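Putative uncharacterized protein (Bacteroides eggerthii DSM 20697, PDB 5BYP) is of unknown function but has a lipocalin-like domain, a calycin barrel of a kind that often binds small ligands. Local coordinates at residues I30-Q35 / T120-R125; G37-Y42 / F93-T98; T67-P70 / G75-A78. One frame throughout, in Å; residues are numbered along the deposited sequence.

The three contacts nest along the chain. Contact 3 lies inside the loop closed by contact 2, and contact 2 inside the loop closed by contact 1. All fall within one lipocalin-like domain and reach the same antiparallel sheet, which curls into a barrel. Contacts 1 and 2 are buried, with centres about 11 Å apart, and their strands 30-35 and 38-43 are neighbours. Contact 3 lies at the surface, about 11 Å from contact 2 and about 22 Å from contact 1, centre to centre. Leu68, in segment 67-70, packs against Phe39, Phe93 and Trp95 of contact 2. Contacts 1 and 2 belong to the aromatic interior of the barrel, and contact 3 lies outside it at the start of helix 77-84.

Contact 1 of 3, residues I30-Q35 / T120-R125; sequences IFYGFQ and TKYVFR
The hydroxyl of Tyr122 is hydrogen-bonded to NH1 of Arg101, and at another point on the same ring, CE2, the OH of Tyr32 comes within 4.0 Å. The Tyr32 hydroxyl approaches the edge of the Tyr122 ring, near its plane. The contact belongs to the interior of a lipocalin-like antiparallel barrel. Strands 30-35 and 120-126 are not paired with each other. Both pair with strand 10-18, which runs between them, so they meet here through inward-pointing side chains alone.

The main pair is Tyr32 with Phe124. It is an edge-to-face aromatic contact, with centroids 4.9 Å apart and planes at 54°. The edge of Phe124 is presented to one face of Tyr32. CE2 of Phe124 stands 3.6 Å above the plane of the Tyr32 ring, shifted toward its rim. In Tyr32, CG lies anti to the carbonyl carbon (chi1 -82°). This carries the ring off the strand and under the Phe124 edge.

Other residues pack round the pair. Phe39 meets Tyr32 edge-to-face, Phe92 and Trp95 also touch it, and Tyr17 and Phe103 pack edge-to-face with Tyr122. Leu14, Met113 and Leu115 touch Phe124. With a serine at Tyr32 the ring and phenol hydroxyl are gone, and the edge of Phe124 would probably be left without the face it packs on, and the Tyr122 edge without this neighbour. The touching runs along the Phe124 edge: CE2 lies 3.7 Å from Tyr32 CG, and CZ lies 3.7 Å from Tyr32 CD2.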
loop_
_atom_site.group_PDB
_atom_site.type_symbol
_atom_site.label_atom_id
_atom_site.label_comp_id
_atom_site.label_asym_id
_atom_site.label_seq_id
_atom_site.Cartn_x
_atom_site.Cartn_y
_atom_site.Cartn_z
ATOM N N ILE A 30 9.578 3.067 1.762
ATOM C CA ILE A 30 8.154 2.715 1.865
ATOM C C ILE A 30 7.849 1.674 2.975
ATOM O O ILE A 30 8.529 0.651 3.101
ATOM C CB ILE A 30 7.652 2.222 0.475
ATOM C CG1 ILE A 30 7.730 3.380 -0.570
ATOM C CG2 ILE A 30 6.240 1.586 0.546
ATOM C CD1 ILE A 30 7.205 3.083 -1.997
ATOM N N PHE A 31 6.772 1.954 3.754
ATOM C CA PHE A 31 6.259 1.095 4.824
ATOM C C PHE A 31 4.732 1.020 4.751
ATOM O O PHE A 31 4.082 2.021 4.437
ATOM C CB PHE A 31 6.695 1.622 6.201
ATOM C CG PHE A 31 8.186 1.670 6.422
ATOM C CD1 PHE A 31 8.941 2.747 5.964
ATOM C CD2 PHE A 31 8.833 0.670 7.141
ATOM C CE1 PHE A 31 10.320 2.790 6.168
ATOM C CE2 PHE A 31 10.203 0.742 7.385
ATOM C CZ PHE A 31 10.940 1.791 6.879
ATOM N N TYR A 32 4.159 -0.175 5.025
ATOM C CA TYR A 32 2.704 -0.416 5.125
ATOM C C TYR A 32 2.395 -0.844 6.533
ATOM O O TYR A 32 3.144 -1.622 7.096
ATOM C CB TYR A 32 2.234 -1.497 4.126
ATOM C CG TYR A 32 1.985 -1.046 2.691
ATOM C CD1 TYR A 32 2.742 -0.027 2.115
ATOM C CD2 TYR A 32 1.108 -1.750 1.862
ATOM C CE1 TYR A 32 2.598 0.309 0.771
ATOM C CE2 TYR A 32 0.918 -1.386 0.534
ATOM C CZ TYR A 32 1.683 -0.375 -0.015
ATOM O OH TYR A 32 1.532 -0.068 -1.342
ATOM N N GLY A 33 1.335 -0.305 7.112
ATOM C CA GLY A 33 0.914 -0.623 8.479
ATOM C C GLY A 33 -0.487 -1.186 8.514
ATOM O O GLY A 33 -1.361 -0.716 7.785
ATOM N N PHE A 34 -0.699 -2.218 9.326
ATOM C CA PHE A 34 -1.990 -2.885 9.423
ATOM C C PHE A 34 -2.408 -2.983 10.878
ATOM O O PHE A 34 -1.606 -3.393 11.704
ATOM C CB PHE A 34 -1.912 -4.283 8.781
ATOM C CG PHE A 34 -1.466 -4.297 7.333
ATOM C CD1 PHE A 34 -0.119 -4.388 7.004
ATOM C CD2 PHE A 34 -2.398 -4.248 6.298
ATOM C CE1 PHE A 34 0.291 -4.390 5.666
ATOM C CE2 PHE A 34 -1.987 -4.278 4.958
ATOM C CZ PHE A 34 -0.647 -4.354 4.653
ATOM N N GLN A 35 -3.623 -2.546 11.209
ATOM C CA GLN A 35 -4.128 -2.600 12.590
ATOM C C GLN A 35 -5.629 -2.773 12.619
ATOM O O GLN A 35 -6.342 -1.802 12.377
ATOM C CB GLN A 35 -3.775 -1.314 13.402
ATOM C CG GLN A 35 -2.311 -0.843 13.412
ATOM C CD GLN A 35 -1.415 -1.674 14.302
ATOM O OE1 GLN A 35 -1.788 -2.094 15.417
ATOM N NE2 GLN A 35 -0.175 -1.863 13.854
ATOM N N THR A 120 2.754 -7.954 -10.840
ATOM C CA THR A 120 3.757 -7.203 -10.087
ATOM C C THR A 120 3.727 -7.694 -8.645
ATOM O O THR A 120 2.671 -7.698 -8.006
ATOM C CB THR A 120 3.529 -5.686 -10.227
ATOM O OG1 THR A 120 3.535 -5.366 -11.623
ATOM C CG2 THR A 120 4.591 -4.854 -9.505
ATOM N N LYS A 121 4.878 -8.161 -8.158
ATOM C CA LYS A 121 5.011 -8.664 -6.801
ATOM C C LYS A 121 5.472 -7.539 -5.866
ATOM O O LYS A 121 6.371 -6.772 -6.210
ATOM C CB LYS A 121 5.979 -9.866 -6.752
ATOM N N TYR A 122 4.797 -7.406 -4.715
ATOM C CA TYR A 122 5.131 -6.450 -3.651
ATOM C C TYR A 122 5.780 -7.245 -2.520
ATOM O O TYR A 122 5.100 -8.043 -1.879
ATOM C CB TYR A 122 3.869 -5.700 -3.171
ATOM C CG TYR A 122 3.315 -4.641 -4.101
ATOM C CD1 TYR A 122 2.961 -4.955 -5.410
ATOM C CD2 TYR A 122 2.946 -3.389 -3.617
ATOM C CE1 TYR A 122 2.374 -4.009 -6.247
ATOM C CE2 TYR A 122 2.348 -2.437 -4.442
ATOM C CZ TYR A 122 2.061 -2.752 -5.755
ATOM O OH TYR A 122 1.464 -1.810 -6.550
ATOM N N VAL A 123 7.109 -7.104 -2.341
ATOM C CA VAL A 123 7.885 -7.913 -1.395
ATOM C C VAL A 123 8.232 -7.096 -0.160
ATOM O O VAL A 123 9.063 -6.180 -0.218
ATOM C CB VAL A 123 9.156 -8.489 -2.074
ATOM C CG1 VAL A 123 9.983 -9.308 -1.093
ATOM C CG2 VAL A 123 8.795 -9.319 -3.304
ATOM N N PHE A 124 7.601 -7.459 0.971
ATOM C CA PHE A 124 7.742 -6.773 2.256
ATOM C C PHE A 124 8.459 -7.607 3.300
ATOM O O PHE A 124 8.306 -8.838 3.345
ATOM C CB PHE A 124 6.362 -6.403 2.830
ATOM C CG PHE A 124 5.455 -5.571 1.970
ATOM C CD1 PHE A 124 4.603 -6.170 1.053
ATOM C CD2 PHE A 124 5.343 -4.196 2.173
ATOM C CE1 PHE A 124 3.708 -5.398 0.302
ATOM C CE2 PHE A 124 4.450 -3.423 1.415
ATOM C CZ PHE A 124 3.634 -4.031 0.492
ATOM N N ARG A 125 9.161 -6.918 4.204
ATOM C CA ARG A 125 9.771 -7.502 5.382
ATOM C C ARG A 125 9.236 -6.774 6.619
ATOM O O ARG A 125 9.120 -5.555 6.599
ATOM C CB ARG A 125 11.309 -7.472 5.309
ATOM C CG ARG A 125 11.873 -8.697 4.559
ATOM C CD ARG A 125 13.381 -8.794 4.605
ATOM N NE ARG A 125 13.837 -10.128 5.021
ATOM C CZ ARG A 125 15.061 -10.593 4.802
ATOM N NH1 ARG A 125 15.947 -9.857 4.141
ATOM N NH2 ARG A 125 15.403 -11.804 5.217
#

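Contact 2 of 3, residues G37-Y42 / F93-T98; sequences GSFLAY and FGWGDT
The CB of Ala41 meets the edge of the Phe93 ring, near its plane, 3.7 Å from CZ. CE1 of Phe93 follows at 4.1 Å from the same methyl. The CB of Phe93 does not point at the strand. With CG anti to the carbonyl carbon (chi1 -63°), the ring swings round and its far end reaches segment 37-42.

Phe39 takes a different rotamer. Its CG stands opposite the backbone N (chi1 175°), and the ring extends inward from strand 38-43. Its CE2 comes 4.2 Å from CE1 of Phe93, which approaches the Phe39 ring at its edge. The same CE2 lies 4.5 Å from CH2 of Trp95, a looser approach at an oblique slant.

Phe93 and Trp95 also pack on each other within their own segment. CD1 of Phe93 sits 3.3 Å above the plane of the indole, offset toward its rim. Gly94, between them, has positive phi (74°) and is the first residue to leave the helical conformation. The turn there is consistent with both aromatic side chains facing the barrel interior, the region where many lipocalins hold a ligand. The contact is wholly apolar.

Phe92, at the end of helix 87-92, also touches Ala41, and Tyr89 of that helix touches Trp95. Tyr32 of strand 30-35 and Leu68 of strand 63-68 touch both Phe93 and Trp95, while Arg101 and Phe103 bring strand 100-108 against Trp95.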
loop_
_atom_site.group_PDB
_atom_site.type_symbol
_atom_site.label_atom_id
_atom_site.label_comp_id
_atom_site.label_asym_id
_atom_site.label_seq_id
_atom_site.Cartn_x
_atom_site.Cartn_y
_atom_site.Cartn_z
ATOM N N GLY A 37 -8.243 -3.798 10.878
ATOM C CA GLY A 37 -9.054 -3.188 9.824
ATOM C C GLY A 37 -8.526 -1.874 9.261
ATOM O O GLY A 37 -8.899 -1.487 8.153
ATOM N N SER A 38 -7.663 -1.175 10.014
ATOM C CA SER A 38 -7.102 0.104 9.578
ATOM C C SER A 38 -5.768 -0.065 8.874
ATOM O O SER A 38 -4.940 -0.906 9.256
ATOM C CB SER A 38 -6.933 1.056 10.751
ATOM O OG SER A 38 -8.204 1.491 11.198
ATOM N N PHE A 39 -5.548 0.769 7.862
ATOM C CA PHE A 39 -4.342 0.738 7.069
ATOM C C PHE A 39 -3.593 2.047 7.181
ATOM O O PHE A 39 -4.202 3.113 7.223
ATOM C CB PHE A 39 -4.688 0.440 5.615
ATOM C CG PHE A 39 -3.522 0.500 4.675
ATOM C CD1 PHE A 39 -2.575 -0.529 4.643
ATOM C CD2 PHE A 39 -3.367 1.577 3.800
ATOM C CE1 PHE A 39 -1.488 -0.476 3.771
ATOM C CE2 PHE A 39 -2.279 1.620 2.911
ATOM C CZ PHE A 39 -1.354 0.589 2.900
ATOM N N LEU A 40 -2.264 1.955 7.247
ATOM C CA LEU A 40 -1.324 3.075 7.300
ATOM C C LEU A 40 -0.232 2.852 6.303
ATOM O O LEU A 40 0.186 1.713 6.103
ATOM C CB LEU A 40 -0.710 3.205 8.713
ATOM C CG LEU A 40 -1.692 3.420 9.871
ATOM C CD1 LEU A 40 -1.053 3.077 11.194
ATOM C CD2 LEU A 40 -2.263 4.856 9.882
ATOM N N ALA A 41 0.267 3.916 5.695
ATOM C CA ALA A 41 1.388 3.827 4.769
ATOM C C ALA A 41 2.256 5.084 4.907
ATOM O O ALA A 41 1.708 6.173 5.142
ATOM C CB ALA A 41 0.881 3.665 3.348
ATOM N N TYR A 42 3.612 4.933 4.862
ATOM C CA TYR A 42 4.524 6.081 5.008
ATOM C C TYR A 42 5.723 6.013 4.049
ATOM O O TYR A 42 6.288 4.936 3.810
ATOM C CB TYR A 42 5.049 6.248 6.455
ATOM C CG TYR A 42 4.411 5.358 7.498
ATOM C CD1 TYR A 42 3.179 5.681 8.062
ATOM C CD2 TYR A 42 5.097 4.276 8.025
ATOM C CE1 TYR A 42 2.593 4.877 9.040
ATOM C CE2 TYR A 42 4.538 3.482 9.026
ATOM C CZ TYR A 42 3.284 3.790 9.534
ATOM O OH TYR A 42 2.722 3.020 10.531
ATOM N N PHE A 93 1.443 5.290 -4.476
ATOM C CA PHE A 93 0.543 4.197 -4.762
ATOM C C PHE A 93 0.402 3.946 -6.246
ATOM O O PHE A 93 0.728 2.849 -6.697
ATOM C CB PHE A 93 -0.823 4.438 -4.129
ATOM C CG PHE A 93 -0.765 4.508 -2.631
ATOM C CD1 PHE A 93 -0.561 3.358 -1.873
ATOM C CD2 PHE A 93 -0.849 5.729 -1.974
ATOM C CE1 PHE A 93 -0.537 3.416 -0.475
ATOM C CE2 PHE A 93 -0.812 5.789 -0.581
ATOM C CZ PHE A 93 -0.691 4.625 0.163
ATOM N N GLY A 94 -0.110 4.938 -6.982
ATOM C CA GLY A 94 -0.373 4.819 -8.410
ATOM C C GLY A 94 -1.585 3.950 -8.671
ATOM O O GLY A 94 -1.735 3.403 -9.759
ATOM N N TRP A 95 -2.466 3.834 -7.676
ATOM C CA TRP A 95 -3.662 2.985 -7.724
ATOM C C TRP A 95 -4.806 3.592 -8.549
ATOM O O TRP A 95 -5.893 2.992 -8.619
ATOM C CB TRP A 95 -4.175 2.697 -6.305
ATOM C CG TRP A 95 -3.207 1.964 -5.424
ATOM C CD1 TRP A 95 -2.032 1.375 -5.795
ATOM C CD2 TRP A 95 -3.401 1.641 -4.044
ATOM N NE1 TRP A 95 -1.452 0.758 -4.711
ATOM C CE2 TRP A 95 -2.264 0.915 -3.621
ATOM C CE3 TRP A 95 -4.392 1.965 -3.096
ATOM C CZ2 TRP A 95 -2.094 0.504 -2.305
ATOM C CZ3 TRP A 95 -4.211 1.573 -1.786
ATOM C CH2 TRP A 95 -3.081 0.841 -1.401
ATOM N N GLY A 96 -4.571 4.762 -9.139
ATOM C CA GLY A 96 -5.552 5.427 -9.985
ATOM C C GLY A 96 -6.587 6.205 -9.215
ATOM O O GLY A 96 -6.534 6.274 -7.982
ATOM N N ASP A 97 -7.579 6.745 -9.938
ATOM C CA ASP A 97 -8.642 7.612 -9.406
ATOM C C ASP A 97 -9.439 6.974 -8.257
ATOM O O ASP A 97 -9.951 7.696 -7.392
ATOM C CB ASP A 97 -9.603 7.988 -10.541
ATOM C CG ASP A 97 -10.702 8.941 -10.152
ATOM O OD1 ASP A 97 -10.412 10.169 -9.997
ATOM O OD2 ASP A 97 -11.847 8.481 -10.005
ATOM N N THR A 98 -9.562 5.645 -8.253
ATOM C CA THR A 98 -10.403 4.962 -7.272
ATOM C C THR A 98 -9.789 5.016 -5.829
ATOM O O THR A 98 -10.550 5.025 -4.855
ATOM C CB THR A 98 -10.700 3.525 -7.729
ATOM O OG1 THR A 98 -11.807 3.022 -6.993
ATOM C CG2 THR A 98 -9.503 2.581 -7.586
#

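Contact 3 of 3, residues T67-P70 / G75-A78; sequences TLWP and GNEA
The backbone of segment 67-70 stays extended as it leaves strand 63-68, and the peptide bond between Trp69 and Pro70 is cis. Segment 75-78 leads into helix 77-84. The two backbones are nearest at Pro70 and Asn76, whose CA atoms are 6.0 Å apart.

Asn76 carries the contact from the helix side. Its CB points toward segment 67-70. CG is anti to the carbonyl carbon (chi1 -78°), and the amide lies against both Trp69 and Pro70. CB of Pro70 touches the amide at its carbon, 3.8 Å from Asn76 CG, and lies 3.9 Å from Asn76 OD1.

This short connection links a barrel strand of the lipocalin-like fold to the first of two helices inserted before strand 100-108. The centre of the contact is about 16 Å from the centre of the chain, at the surface.

Trp69 reaches Asn76 with the six-membered part of its indole. ND2 of Asn76 is 3.6 Å from CZ2 of Trp69 and 3.8 Å from its CH2. The two side chains cross at about a right angle, and the ring and amide planes are 84° apart. The same ND2 is hydrogen-bonded to OD1 of Asp71, which probably limits rotation of the amide. Pro70 also packs on Trp69, with its CB 4.3 Å above the indole plane, toward the rim. The carbonyl O of Pro70 is hydrogen-bonded to ND1 of His80, one turn into the helix.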
loop_
_atom_site.group_PDB
_atom_site.type_symbol
_atom_site.label_atom_id
_atom_site.label_comp_id
_atom_site.label_asym_id
_atom_site.label_seq_id
_atom_site.Cartn_x
_atom_site.Cartn_y
_atom_site.Cartn_z
ATOM N N THR A 67 -8.242 0.194 0.679
ATOM C CA THR A 67 -8.959 1.408 0.273
ATOM C C THR A 67 -8.418 2.577 1.073
ATOM O O THR A 67 -8.300 2.477 2.295
ATOM C CB THR A 67 -10.471 1.237 0.460
ATOM O OG1 THR A 67 -10.890 -0.000 -0.119
ATOM C CG2 THR A 67 -11.269 2.382 -0.126
ATOM N N LEU A 68 -8.046 3.674 0.390
ATOM C CA LEU A 68 -7.525 4.865 1.062
ATOM C C LEU A 68 -8.640 5.820 1.473
ATOM O O LEU A 68 -9.564 6.077 0.689
ATOM C CB LEU A 68 -6.530 5.620 0.188
ATOM C CG LEU A 68 -5.226 4.944 -0.131
ATOM C CD1 LEU A 68 -4.251 5.944 -0.641
ATOM C CD2 LEU A 68 -4.644 4.239 1.092
ATOM N N TRP A 69 -8.478 6.438 2.655
ATOM C CA TRP A 69 -9.416 7.400 3.186
ATOM C C TRP A 69 -8.961 8.847 2.911
ATOM O O TRP A 69 -7.789 9.170 3.105
ATOM C CB TRP A 69 -9.601 7.177 4.679
ATOM C CG TRP A 69 -10.864 7.794 5.171
ATOM C CD1 TRP A 69 -10.994 9.023 5.740
ATOM C CD2 TRP A 69 -12.205 7.328 4.906
ATOM N NE1 TRP A 69 -12.323 9.299 5.968
ATOM C CE2 TRP A 69 -13.088 8.287 5.442
ATOM C CE3 TRP A 69 -12.741 6.175 4.286
ATOM C CZ2 TRP A 69 -14.470 8.124 5.413
ATOM C CZ3 TRP A 69 -14.109 6.011 4.264
ATOM C CH2 TRP A 69 -14.960 6.963 4.846
ATOM N N PRO A 70 -9.845 9.748 2.417
ATOM C CA PRO A 70 -11.283 9.582 2.141
ATOM C C PRO A 70 -11.542 8.806 0.867
ATOM O O PRO A 70 -10.811 8.951 -0.113
ATOM C CB PRO A 70 -11.768 11.029 2.006
ATOM C CG PRO A 70 -10.584 11.768 1.475
ATOM C CD PRO A 70 -9.403 11.131 2.129
ATOM N N GLY A 75 -20.233 12.452 -0.350
ATOM C CA GLY A 75 -19.781 13.450 0.620
ATOM C C GLY A 75 -18.288 13.644 0.742
ATOM O O GLY A 75 -17.850 14.627 1.349
ATOM N N ASN A 76 -17.490 12.724 0.162
ATOM C CA ASN A 76 -16.014 12.758 0.231
ATOM C C ASN A 76 -15.291 13.112 -1.096
ATOM O O ASN A 76 -14.093 13.374 -1.051
ATOM C CB ASN A 76 -15.486 11.385 0.678
ATOM C CG ASN A 76 -15.604 11.099 2.142
ATOM O OD1 ASN A 76 -15.456 11.983 2.975
ATOM N ND2 ASN A 76 -15.699 9.820 2.494
ATOM N N GLU A 77 -15.985 13.081 -2.251
ATOM C CA GLU A 77 -15.403 13.235 -3.600
ATOM C C GLU A 77 -14.404 14.392 -3.725
ATOM O O GLU A 77 -13.396 14.226 -4.398
ATOM C CB GLU A 77 -16.492 13.416 -4.672
ATOM C CG GLU A 77 -16.020 13.123 -6.084
ATOM C CD GLU A 77 -15.535 11.705 -6.275
ATOM O OE1 GLU A 77 -16.376 10.778 -6.288
ATOM O OE2 GLU A 77 -14.304 11.516 -6.359
ATOM N N ALA A 78 -14.691 15.555 -3.120
ATOM C CA ALA A 78 -13.828 16.733 -3.209
ATOM C C ALA A 78 -12.452 16.469 -2.578
ATOM O O ALA A 78 -11.427 16.704 -3.220
ATOM C CB ALA A 78 -14.500 17.924 -2.542
#